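Local coordinates for protein probable 2-dehydro-3-deoxygalactonokinase DgoK1 (PDB 3T69) that probably phosphorylates 2-dehydro-3-deoxy-D-galactonate with ATP, a step in the breakdown of galactose by the DeLey-Doudoroff pathway, at residues A10-G15 with T50-H55; E93-A98 with R303-L308; E129-G134 with V146-T151; T177-T182 with A238-T243; A199-A204 with T243-E248. All blocks are in the same frame, centred on the assembly; numbering follows the deposited sequence.

Contact 1: residues A10-G15 with T50-H55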
# COMPACT_ATOMS: atom_id res chain seq x y z
N ALA B 10 27.18 -24.39 -12.68
CA ALA B 10 26.08 -23.50 -13.06
C ALA B 10 25.71 -22.69 -11.81
O ALA B 10 25.66 -23.23 -10.71
CB ALA B 10 24.87 -24.27 -13.58
N ALA B 11 25.50 -21.38 -12.00
CA ALA B 11 25.00 -20.50 -10.96
C ALA B 11 23.62 -20.04 -11.40
O ALA B 11 23.45 -19.59 -12.54
CB ALA B 11 25.92 -19.34 -10.78
N VAL B 12 22.64 -20.19 -10.50
CA VAL B 12 21.25 -19.85 -10.78
C VAL B 12 20.71 -18.94 -9.68
O VAL B 12 20.78 -19.29 -8.49
CB VAL B 12 20.37 -21.12 -10.80
CG1 VAL B 12 18.90 -20.77 -10.82
CG2 VAL B 12 20.74 -22.03 -11.96
N ASP B 13 20.19 -17.76 -10.07
CA ASP B 13 19.56 -16.80 -9.14
C ASP B 13 18.08 -16.77 -9.43
O ASP B 13 17.64 -16.15 -10.38
CB ASP B 13 20.19 -15.41 -9.26
CG ASP B 13 19.63 -14.38 -8.25
OD1 ASP B 13 19.30 -14.72 -7.10
OD2 ASP B 13 19.55 -13.19 -8.60
N TRP B 14 17.32 -17.48 -8.60
CA TRP B 14 15.93 -17.78 -8.89
C TRP B 14 15.05 -16.91 -7.98
O TRP B 14 14.76 -17.25 -6.81
CB TRP B 14 15.67 -19.27 -8.71
CG TRP B 14 14.68 -19.79 -9.67
CD1 TRP B 14 13.63 -19.13 -10.18
CD2 TRP B 14 14.63 -21.13 -10.22
NE1 TRP B 14 12.92 -19.94 -11.04
CE2 TRP B 14 13.53 -21.17 -11.09
CE3 TRP B 14 15.44 -22.27 -10.11
CZ2 TRP B 14 13.19 -22.31 -11.83
CZ3 TRP B 14 15.10 -23.40 -10.84
CH2 TRP B 14 13.98 -23.42 -11.68
N GLY B 15 14.67 -15.76 -8.54
CA GLY B 15 13.86 -14.77 -7.85
C GLY B 15 12.38 -15.05 -7.95
O GLY B 15 11.97 -16.00 -8.61
N THR B 50 11.91 -28.76 -14.66
CA THR B 50 11.81 -28.59 -16.08
C THR B 50 12.38 -27.27 -16.56
O THR B 50 13.04 -27.22 -17.57
CB THR B 50 10.33 -28.64 -16.42
OG1 THR B 50 10.03 -29.90 -17.00
CG2 THR B 50 9.97 -27.58 -17.38
N ILE B 51 12.16 -26.20 -15.85
CA ILE B 51 12.71 -24.94 -16.27
C ILE B 51 14.21 -24.98 -16.25
O ILE B 51 14.87 -24.45 -17.12
CB ILE B 51 12.23 -23.82 -15.38
CG1 ILE B 51 10.74 -23.66 -15.54
CG2 ILE B 51 12.89 -22.53 -15.74
CD1 ILE B 51 10.15 -22.92 -14.45
N LEU B 52 14.76 -25.60 -15.23
CA LEU B 52 16.19 -25.73 -15.08
C LEU B 52 16.82 -26.62 -16.16
O LEU B 52 17.94 -26.34 -16.62
CB LEU B 52 16.54 -26.25 -13.70
CG LEU B 52 18.01 -26.36 -13.31
CD1 LEU B 52 18.86 -25.18 -13.78
CD2 LEU B 52 18.05 -26.44 -11.82
N ASP B 53 16.11 -27.68 -16.57
CA ASP B 53 16.65 -28.58 -17.60
C ASP B 53 16.64 -27.93 -18.99
O ASP B 53 17.63 -28.07 -19.74
CB ASP B 53 15.97 -29.96 -17.56
CG ASP B 53 16.46 -30.81 -16.37
OD1 ASP B 53 17.57 -30.55 -15.85
OD2 ASP B 53 15.74 -31.74 -15.93
N GLY B 54 15.57 -27.18 -19.29
CA GLY B 54 15.43 -26.38 -20.51
C GLY B 54 16.59 -25.43 -20.72
O GLY B 54 17.29 -25.49 -21.72
N HIS B 55 16.83 -24.56 -19.76
CA HIS B 55 17.97 -23.63 -19.84
C HIS B 55 19.34 -24.31 -19.95
O HIS B 55 20.27 -23.77 -20.59
CB HIS B 55 17.93 -22.65 -18.69
CG HIS B 55 16.87 -21.61 -18.87
ND1 HIS B 55 16.99 -20.58 -19.77
CD2 HIS B 55 15.63 -21.49 -18.33
CE1 HIS B 55 15.90 -19.84 -19.75
NE2 HIS B 55 15.06 -20.37 -18.88
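Val12 meets Leu52 where the helix 50-55 packs against the strand 10-14. One methyl does the touching: Val12 CG2 lies 4.1 Å from Leu52 CD1. The valine has CG1 anti to the backbone N (chi1 169°). This leaves CG2, which sits beside that N, to face the leucine, and the two side chains cross at a slant. Ile67 and Ile69 of the adjacent parallel strand 67-71 also pack on Val12. Strands 9-14 and 19-24 form a hairpin, and helix 50-58, which precedes strand 67-71 in the chain, packs on the sheet. This agrees with the start of the nucleotide-binding fold shared by sugar kinases, hsp70 and actin. Two residues further on, Trp14 sends its six-membered ring to the first turn of the helix. Trp14 CZ2 is 3.9 Å from Ile51 CG2 and 4.0 Å from Ile51 CB. Ile51 CD1 also approaches CZ2, so the isoleucine meets this corner of the indole with three of its carbons. Next along the ring, Trp14 CZ3 is 4.3 Å from Leu52 CB. Phe19 and Phe48 pack edge-to-face with the indole, and its NE1 makes a weak hydrogen bond to Glu38 O.

Contact 2: residues E93-A98 with R303-L308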
# COMPACT_ATOMS: atom_id res chain seq x y z
N GLU B 93 29.18 -18.85 6.74
CA GLU B 93 28.38 -20.01 7.17
C GLU B 93 27.45 -20.48 6.05
O GLU B 93 27.01 -21.63 6.04
CB GLU B 93 27.48 -19.68 8.35
CG GLU B 93 28.03 -19.24 9.72
CD GLU B 93 26.82 -19.03 10.73
OE1 GLU B 93 26.66 -17.95 11.40
OE2 GLU B 93 25.99 -19.99 10.82
N ILE B 94 27.13 -19.60 5.11
CA ILE B 94 26.04 -19.87 4.16
C ILE B 94 26.20 -21.14 3.34
O ILE B 94 25.30 -21.98 3.36
CB ILE B 94 25.72 -18.66 3.22
CG1 ILE B 94 25.15 -17.51 3.99
CG2 ILE B 94 24.77 -19.04 2.07
CD1 ILE B 94 25.19 -16.22 3.19
N ALA B 95 27.30 -21.24 2.58
CA ALA B 95 27.56 -22.38 1.67
C ALA B 95 27.48 -23.74 2.41
O ALA B 95 26.92 -24.71 1.91
CB ALA B 95 28.88 -22.21 1.02
N GLY B 96 27.97 -23.77 3.64
CA GLY B 96 27.90 -24.98 4.46
C GLY B 96 26.48 -25.41 4.82
O GLY B 96 26.22 -26.60 5.02
N ARG B 97 25.55 -24.46 4.91
CA ARG B 97 24.17 -24.78 5.24
C ARG B 97 23.22 -25.05 4.04
O ARG B 97 21.99 -25.17 4.21
CB ARG B 97 23.61 -23.73 6.21
CG ARG B 97 23.72 -24.16 7.66
CD ARG B 97 25.04 -23.82 8.24
NE ARG B 97 25.85 -25.01 8.56
CZ ARG B 97 27.20 -25.00 8.66
NH1 ARG B 97 27.91 -23.86 8.42
NH2 ARG B 97 27.85 -26.14 8.97
N ALA B 98 23.78 -25.17 2.84
CA ALA B 98 22.96 -25.39 1.65
C ALA B 98 22.19 -26.72 1.65
O ALA B 98 22.55 -27.68 2.34
CB ALA B 98 23.79 -25.27 0.43
N ARG B 303 33.03 -22.50 -5.02
CA ARG B 303 34.44 -22.83 -4.82
C ARG B 303 34.54 -23.64 -3.53
O ARG B 303 35.46 -24.47 -3.39
CB ARG B 303 35.36 -21.57 -4.72
CG ARG B 303 35.67 -20.69 -5.99
CD ARG B 303 36.74 -19.54 -5.65
NE ARG B 303 37.11 -18.69 -6.83
CZ ARG B 303 38.15 -17.82 -6.93
NH1 ARG B 303 39.01 -17.62 -5.92
NH2 ARG B 303 38.33 -17.12 -8.06
N ALA B 304 33.63 -23.37 -2.58
CA ALA B 304 33.73 -23.94 -1.22
C ALA B 304 33.22 -25.38 -1.09
O ALA B 304 33.69 -26.13 -0.24
CB ALA B 304 33.08 -23.03 -0.16
N ILE B 305 32.28 -25.79 -1.92
CA ILE B 305 31.82 -27.13 -1.74
C ILE B 305 32.37 -28.06 -2.80
O ILE B 305 32.44 -29.28 -2.60
CB ILE B 305 30.29 -27.24 -1.49
CG1 ILE B 305 29.47 -26.99 -2.76
CG2 ILE B 305 29.90 -26.27 -0.37
CD1 ILE B 305 28.25 -26.07 -2.49
N TRP B 306 32.77 -27.47 -3.92
CA TRP B 306 33.42 -28.24 -4.99
C TRP B 306 34.76 -27.61 -5.30
O TRP B 306 34.97 -27.15 -6.41
CB TRP B 306 32.57 -28.31 -6.25
CG TRP B 306 31.16 -28.77 -5.99
CD1 TRP B 306 30.75 -29.98 -5.45
CD2 TRP B 306 29.94 -28.03 -6.24
NE1 TRP B 306 29.37 -30.04 -5.38
CE2 TRP B 306 28.86 -28.86 -5.85
CE3 TRP B 306 29.68 -26.76 -6.75
CZ2 TRP B 306 27.52 -28.44 -5.96
CZ3 TRP B 306 28.34 -26.35 -6.86
CH2 TRP B 306 27.29 -27.19 -6.48
N PRO B 307 35.68 -27.59 -4.31
CA PRO B 307 36.97 -26.95 -4.56
C PRO B 307 37.65 -27.70 -5.68
O PRO B 307 37.45 -28.89 -5.82
CB PRO B 307 37.74 -27.13 -3.23
CG PRO B 307 36.68 -27.59 -2.20
CD PRO B 307 35.69 -28.37 -3.06
N LEU B 308 38.39 -27.00 -6.51
CA LEU B 308 39.00 -27.66 -7.65
C LEU B 308 40.40 -28.21 -7.30
O LEU B 308 41.03 -27.76 -6.34
CB LEU B 308 38.92 -26.77 -8.91
CG LEU B 308 39.04 -25.23 -8.88
CD1 LEU B 308 38.54 -24.70 -10.21
CD2 LEU B 308 38.32 -24.47 -7.67
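Ile305 faces Ala95 at the end of the helix 303-305, and its side chain can be followed outward from CB. CB carries two branches that go different ways. The short one, CG2, is anti to the carbonyl carbon and beside the backbone N. It is the branch that makes the contact. Ile305 CG2 lies 4.1 Å from Ala95 O and 4.4 Å from Ala95 CB, so a single methyl rests against both the carbonyl and the side chain of the alanine. The long branch starts at CG1, which is placed between the backbone N and the carbonyl carbon (chi1 74°). That torsion lays CG1 over the centre of the Trp306 ring, 3.6 Å above its plane. At the tip, CD1 stays over the same indole, with Ile305 CD1 4.3 Å from Trp306 CH2. A second alanine completes the contact: Ala304 CB is 4.4 Å from Ala95 CB, methyl against methyl. No hydrogen bond joins the two segments. The indole under Ile305 is held elsewhere, through Trp306 NE1 to Asp107 OD2, while Trp306 O accepts from Tyr8 OH. On the other segment, Ile94 and Ala98 pack on strand 108-116. The contact is therefore plain packing at the surface. The last turn of helix 290-305, where the chain leaves helical geometry at Trp306, rests through small apolar groups on the loop between strands 89-90 and 99-101.

Contact 3: residues E129-G134 with V146-T151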
# COMPACT_ATOMS: atom_id res chain seq x y z
N GLU B 129 21.23 -12.46 0.64
CA GLU B 129 22.38 -12.87 1.46
C GLU B 129 23.50 -13.34 0.52
O GLU B 129 24.65 -13.24 0.87
CB GLU B 129 22.07 -13.95 2.53
CG GLU B 129 21.96 -15.35 2.00
CD GLU B 129 20.80 -15.45 1.06
OE1 GLU B 129 19.76 -14.83 1.41
OE2 GLU B 129 20.90 -16.08 -0.01
N THR B 130 23.16 -13.83 -0.65
CA THR B 130 24.16 -14.24 -1.59
C THR B 130 24.85 -13.07 -2.33
O THR B 130 26.04 -13.13 -2.63
CB THR B 130 23.62 -15.28 -2.55
OG1 THR B 130 23.21 -16.42 -1.78
CG2 THR B 130 24.69 -15.68 -3.55
N GLN B 131 24.10 -11.99 -2.56
CA GLN B 131 24.71 -10.76 -3.04
C GLN B 131 25.56 -10.21 -1.92
O GLN B 131 26.51 -9.49 -2.16
CB GLN B 131 23.66 -9.76 -3.52
CG GLN B 131 22.59 -10.38 -4.44
CD GLN B 131 21.53 -9.36 -4.89
OE1 GLN B 131 20.70 -8.90 -4.11
NE2 GLN B 131 21.55 -9.02 -6.17
N LEU B 132 25.28 -10.54 -0.69
CA LEU B 132 26.14 -10.02 0.36
C LEU B 132 27.37 -10.89 0.58
O LEU B 132 28.41 -10.41 1.07
CB LEU B 132 25.39 -9.84 1.67
CG LEU B 132 24.39 -8.70 1.77
CD1 LEU B 132 23.51 -8.92 2.99
CD2 LEU B 132 25.09 -7.36 1.84
N LEU B 133 27.25 -12.17 0.25
CA LEU B 133 28.41 -13.06 0.33
C LEU B 133 29.39 -12.51 -0.72
O LEU B 133 30.57 -12.31 -0.43
CB LEU B 133 28.01 -14.51 0.02
CG LEU B 133 29.13 -15.53 -0.18
CD1 LEU B 133 30.00 -15.70 1.05
CD2 LEU B 133 28.49 -16.83 -0.61
N GLY B 134 28.83 -12.25 -1.90
CA GLY B 134 29.55 -11.71 -3.00
C GLY B 134 30.34 -10.46 -2.69
O GLY B 134 31.51 -10.39 -3.01
N VAL B 146 24.13 -1.18 3.96
CA VAL B 146 23.86 -1.48 2.58
C VAL B 146 22.36 -1.50 2.31
O VAL B 146 21.60 -2.16 3.02
CB VAL B 146 24.41 -2.88 2.26
CG1 VAL B 146 24.31 -3.20 0.79
CG2 VAL B 146 25.88 -3.04 2.77
N CYS B 147 21.95 -0.81 1.25
CA CYS B 147 20.56 -0.74 0.84
C CYS B 147 20.42 -1.56 -0.37
O CYS B 147 21.14 -1.33 -1.33
CB CYS B 147 20.14 0.72 0.54
SG CYS B 147 18.69 1.00 -0.55
N MET B 148 19.48 -2.51 -0.36
CA MET B 148 19.32 -3.42 -1.51
C MET B 148 17.90 -3.37 -2.08
O MET B 148 17.12 -4.23 -1.79
CB MET B 148 19.73 -4.87 -1.10
CG MET B 148 21.03 -4.94 -0.23
SD MET B 148 21.55 -6.51 0.47
CE MET B 148 21.55 -7.38 -1.07
N PRO B 149 17.58 -2.37 -2.92
CA PRO B 149 16.24 -2.12 -3.48
C PRO B 149 15.74 -3.32 -4.23
O PRO B 149 16.52 -4.21 -4.43
CB PRO B 149 16.50 -1.00 -4.47
CG PRO B 149 17.96 -1.14 -4.84
CD PRO B 149 18.57 -1.45 -3.52
N GLY B 150 14.46 -3.29 -4.67
CA GLY B 150 13.75 -4.37 -5.43
C GLY B 150 12.27 -4.47 -5.00
O GLY B 150 11.79 -3.64 -4.26
N THR B 151 11.52 -5.48 -5.44
CA THR B 151 10.20 -5.75 -4.87
C THR B 151 10.16 -5.55 -3.35
O THR B 151 9.25 -4.90 -2.84
CB THR B 151 9.79 -7.19 -5.10
OG1 THR B 151 9.89 -7.48 -6.49
CG2 THR B 151 8.38 -7.39 -4.69
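Thr130 OG1 donates a 2.9 Å hydrogen bond to Glu129 OE2, met on the anti side, somewhat out of the carboxylate plane. Glu129 OE1 takes the backbone N of Gly127, so both oxygens are engaged. This polar pair lies away from the strand, and the next two residues of the helix make the contact. Met148 reaches across to them. Its CG is beside the backbone N (chi1 -42°), and a bend at chi3 (54°) turns the methyl aside to Gln131. Met148 SD sits against the isobutyl fork of Leu132, 3.8 Å from Leu132 CG, with both leucine methyls also near the sulfur. Met148 CE lies by the Gln131 chain, 4.0 Å from Gln131 CB, and also approaches the amide oxygen. The glutamine and methionine side chains run past one another, pointing opposite ways. An alanine in place of Met148 has neither the sulfur nor the methyl, and would probably leave a gap beside Leu132 and Gln131. Two residues back, Val146 CG1 meets Leu132 CD2 at 4.4 Å. This is helix-on-sheet packing, helix 128-139 against strand 143-148. The turn after that strand is consistent with the second phosphate loop of the sugar kinase, hsp70 and actin fold.

Contact 4: residues T177-T182 with A238-T243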
# COMPACT_ATOMS: atom_id res chain seq x y z
N THR B 177 1.27 -2.99 -6.57
CA THR B 177 -0.15 -3.25 -6.35
C THR B 177 -0.96 -1.97 -6.26
O THR B 177 -2.12 -1.95 -6.63
CB THR B 177 -0.40 -4.22 -5.23
OG1 THR B 177 0.06 -3.65 -4.01
CG2 THR B 177 0.39 -5.51 -5.54
N ILE B 178 -0.32 -0.89 -5.80
CA ILE B 178 -0.99 0.38 -5.76
C ILE B 178 -1.21 0.85 -7.20
O ILE B 178 -2.33 1.25 -7.52
CB ILE B 178 -0.23 1.42 -4.94
CG1 ILE B 178 -0.16 0.96 -3.50
CG2 ILE B 178 -0.92 2.78 -5.03
CD1 ILE B 178 0.49 1.96 -2.60
N ALA B 179 -0.18 0.75 -8.05
CA ALA B 179 -0.30 1.16 -9.44
C ALA B 179 -1.34 0.35 -10.24
O ALA B 179 -1.97 0.90 -11.15
CB ALA B 179 1.06 1.13 -10.15
N ARG B 180 -1.54 -0.93 -9.90
CA ARG B 180 -2.47 -1.80 -10.67
C ARG B 180 -3.88 -1.96 -10.09
O ARG B 180 -4.83 -2.16 -10.83
CB ARG B 180 -1.86 -3.20 -10.91
CG ARG B 180 -0.66 -3.26 -11.92
CD ARG B 180 -0.01 -4.69 -11.97
NE ARG B 180 -0.81 -5.65 -12.77
CZ ARG B 180 -0.96 -6.95 -12.50
NH1 ARG B 180 -0.38 -7.54 -11.44
NH2 ARG B 180 -1.71 -7.70 -13.31
N HIS B 181 -4.04 -1.90 -8.78
CA HIS B 181 -5.29 -2.32 -8.16
C HIS B 181 -6.05 -1.28 -7.30
O HIS B 181 -7.11 -1.60 -6.83
CB HIS B 181 -5.08 -3.60 -7.36
CG HIS B 181 -4.66 -4.77 -8.19
ND1 HIS B 181 -3.43 -5.39 -8.05
CD2 HIS B 181 -5.31 -5.45 -9.17
CE1 HIS B 181 -3.34 -6.39 -8.90
NE2 HIS B 181 -4.47 -6.45 -9.60
N THR B 182 -5.52 -0.07 -7.12
CA THR B 182 -6.26 0.96 -6.43
C THR B 182 -6.72 2.03 -7.39
O THR B 182 -6.32 2.07 -8.58
CB THR B 182 -5.43 1.63 -5.32
OG1 THR B 182 -4.48 2.54 -5.88
CG2 THR B 182 -4.72 0.62 -4.46
N ALA B 238 5.60 9.17 -10.88
CA ALA B 238 6.80 9.62 -10.24
C ALA B 238 6.52 9.93 -8.80
O ALA B 238 7.26 9.51 -7.91
CB ALA B 238 7.35 10.87 -10.95
N GLN B 239 5.46 10.72 -8.58
CA GLN B 239 4.93 11.05 -7.25
C GLN B 239 4.69 9.77 -6.44
O GLN B 239 5.19 9.61 -5.30
CB GLN B 239 3.61 11.76 -7.45
CG GLN B 239 3.33 12.87 -6.50
CD GLN B 239 2.07 13.63 -6.91
OE1 GLN B 239 1.71 13.67 -8.11
NE2 GLN B 239 1.41 14.28 -5.93
N LEU B 240 3.95 8.84 -7.06
CA LEU B 240 3.77 7.52 -6.48
C LEU B 240 5.08 6.84 -6.07
O LEU B 240 5.21 6.40 -4.91
CB LEU B 240 2.98 6.60 -7.39
CG LEU B 240 2.74 5.20 -6.81
CD1 LEU B 240 2.02 5.26 -5.48
CD2 LEU B 240 1.87 4.41 -7.75
N SER B 241 6.02 6.73 -7.01
CA SER B 241 7.24 6.04 -6.72
C SER B 241 7.97 6.83 -5.65
O SER B 241 8.45 6.27 -4.65
CB SER B 241 8.09 5.93 -7.96
OG SER B 241 9.30 5.28 -7.60
N GLY B 242 8.00 8.14 -5.84
CA GLY B 242 8.71 8.97 -4.94
C GLY B 242 8.22 8.89 -3.53
O GLY B 242 9.04 8.92 -2.58
N THR B 243 6.89 8.78 -3.37
CA THR B 243 6.30 8.76 -2.02
C THR B 243 6.74 7.53 -1.25
O THR B 243 7.22 7.61 -0.07
CB THR B 243 4.73 8.82 -2.05
OG1 THR B 243 4.29 10.03 -2.71
CG2 THR B 243 4.17 8.76 -0.65
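Leu240 carries most of this contact, dividing its two methyls between neighbouring residues of the helix 177-181. With chi1 at -179° the side chain is stretched away from its own backbone N, and this sends the fork out from the helix 238-243 toward its partner. Leu240 CD1 meets Ile178 CG2 at 3.9 Å. Leu240 CD2 meets Ala179 CB at 4.1 Å.

Ile178 has the next largest share. It offers CG2, its short branch, and this side chain crosses that of Leu240 at an angle. Ile178 also packs on Leu174 of the second subunit, so the same residue serves the helix pair and the dimer interface. Nearby, His181 stacks on His181 of the second subunit. Ala179 adds its one methyl. Leu184, Leu219 and Phe175 also pack on Leu240.

Two threonine hydroxyls bond to backbone groups near them in the chain. Thr182 OG1 donates to Ile178 O at 3.0 Å and caps Leu184 N. Thr243 OG1 donates to Gln239 O at 2.8 Å, coming from above the carbonyl plane, and the same oxygen also takes Thr243 N. No hydrogen bond crosses between the segments. The contact is thus made by methyl groups alone, and it depends on apolar burial and fit rather than on directed bonds.

Contact 5: residues A199-A204 with T243-E248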
# COMPACT_ATOMS: atom_id res chain seq x y z
N ALA B 199 11.46 16.56 -11.37
CA ALA B 199 11.25 17.15 -10.04
C ALA B 199 10.05 16.51 -9.35
O ALA B 199 10.02 16.41 -8.13
CB ALA B 199 11.09 18.67 -10.15
N ALA B 200 9.07 16.07 -10.14
CA ALA B 200 7.95 15.32 -9.60
C ALA B 200 8.48 14.23 -8.64
O ALA B 200 8.03 14.15 -7.48
CB ALA B 200 7.09 14.73 -10.70
N PHE B 201 9.50 13.48 -9.08
CA PHE B 201 10.10 12.43 -8.26
C PHE B 201 10.79 12.85 -6.97
O PHE B 201 10.49 12.29 -5.91
CB PHE B 201 11.00 11.49 -9.08
CG PHE B 201 11.63 10.39 -8.27
CD1 PHE B 201 10.89 9.26 -7.89
CD2 PHE B 201 12.96 10.48 -7.86
CE1 PHE B 201 11.48 8.23 -7.11
CE2 PHE B 201 13.56 9.47 -7.07
CZ PHE B 201 12.82 8.33 -6.71
N THR B 202 11.71 13.80 -7.02
CA THR B 202 12.43 14.16 -5.78
C THR B 202 11.61 15.02 -4.84
O THR B 202 11.92 15.07 -3.63
CB THR B 202 13.81 14.87 -6.03
OG1 THR B 202 13.62 16.08 -6.79
CG2 THR B 202 14.76 13.93 -6.74
N ASP B 203 10.60 15.73 -5.36
CA ASP B 203 9.65 16.43 -4.48
C ASP B 203 8.92 15.40 -3.60
O ASP B 203 8.90 15.57 -2.37
CB ASP B 203 8.61 17.27 -5.26
CG ASP B 203 9.21 18.50 -5.96
OD1 ASP B 203 10.33 18.94 -5.57
OD2 ASP B 203 8.52 19.01 -6.90
N ALA B 204 8.36 14.36 -4.24
CA ALA B 204 7.66 13.26 -3.58
C ALA B 204 8.50 12.64 -2.47
O ALA B 204 8.05 12.53 -1.30
CB ALA B 204 7.26 12.22 -4.56
N THR B 243 6.89 8.78 -3.37
CA THR B 243 6.30 8.76 -2.02
C THR B 243 6.74 7.53 -1.25
O THR B 243 7.22 7.61 -0.07
CB THR B 243 4.73 8.82 -2.05
OG1 THR B 243 4.29 10.03 -2.71
CG2 THR B 243 4.17 8.76 -0.65
N LEU B 244 6.57 6.41 -1.92
CA LEU B 244 6.93 5.11 -1.37
C LEU B 244 8.39 5.10 -0.98
O LEU B 244 8.74 4.66 0.14
CB LEU B 244 6.68 4.04 -2.41
CG LEU B 244 5.20 3.81 -2.66
CD1 LEU B 244 5.05 2.69 -3.65
CD2 LEU B 244 4.41 3.52 -1.31
N ILE B 245 9.24 5.59 -1.89
CA ILE B 245 10.65 5.57 -1.65
C ILE B 245 11.01 6.57 -0.53
O ILE B 245 11.86 6.26 0.37
CB ILE B 245 11.50 5.75 -2.94
CG1 ILE B 245 11.39 4.51 -3.81
CG2 ILE B 245 12.97 5.89 -2.56
CD1 ILE B 245 11.60 4.73 -5.29
N GLY B 246 10.38 7.73 -0.53
CA GLY B 246 10.69 8.68 0.52
C GLY B 246 10.42 8.06 1.86
O GLY B 246 11.14 8.27 2.84
N LEU B 247 9.39 7.22 1.89
CA LEU B 247 8.94 6.58 3.15
C LEU B 247 9.92 5.54 3.63
O LEU B 247 10.34 5.56 4.81
CB LEU B 247 7.53 5.99 2.97
CG LEU B 247 6.89 5.20 4.07
CD1 LEU B 247 6.74 5.99 5.32
CD2 LEU B 247 5.56 4.86 3.57
N GLU B 248 10.31 4.66 2.72
CA GLU B 248 11.47 3.78 2.99
C GLU B 248 12.66 4.46 3.66
O GLU B 248 13.24 3.95 4.63
CB GLU B 248 12.00 3.20 1.71
CG GLU B 248 13.16 2.27 1.98
CD GLU B 248 13.49 1.40 0.78
OE1 GLU B 248 12.58 1.16 -0.06
OE2 GLU B 248 14.68 0.98 0.68
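Phe201 and Ile245 make the apolar part of this contact. Ile245 CD1 approaches the phenyl ring at its edge, in the ring plane, and not over a face. It lies 3.9 Å from Phe201 CE1 and 4.1 Å from Phe201 CZ, so the methyl sits outside one ring bond. The two side chains cross at about a right angle. The phenylalanine reaches this far because chi1 of -180° swings the ring opposite the backbone N, which carries it from the flank of its helix over to the other.

The second kind of contact is a small side chain against backbone. Ala204 CB lies 3.7 Å from Thr243 N, and the CA atoms of Ala204 and Thr243 are only 5.0 Å apart. Gly246 lies one turn further on. A CB there would point at the other helix, about 3.6 Å from Ala204 O; as a glycine it adds no side chain between the two backbones.

Polar groups do not bond across. Ala204 CB comes within 4.1 Å of Thr243 OG1, but that hydroxyl is already bonded to Gln239 O in its own helix. Ala204 O takes Thr208 OG1. Further along, the carboxylate of Glu248 is bonded to Ser153, Trp155, Thr171 and Tyr274.

Helices 199-210 and 233-252 thus lie side by side among several helices. Helix 268-280 packs on Phe201 and Ile245 through Ala277, helix 215-228 packs on Thr243, and Leu247 touches Thr216 of the second subunit.

From the N terminus, contact 1 closes first, joining strand 9-14 of the first sheet to helix 50-58, which packs on it. Contact 2 opens next and closes last: it brings the end of helix 290-305 back to the loop at 93-98, and the other three contacts lie inside that long loop. Contact 3 closes a short loop from helix 128-139 to strand 143-148 in the second sheet. It touches contact 2 through Ile94 and Glu129, and contact 5 through Cys147 and Glu248. Contacts 4 and 5 cross along the chain. They share Thr243 and helix 233-252, with centres about 11 Å apart, and bind helices 171-181 and 199-210 to it.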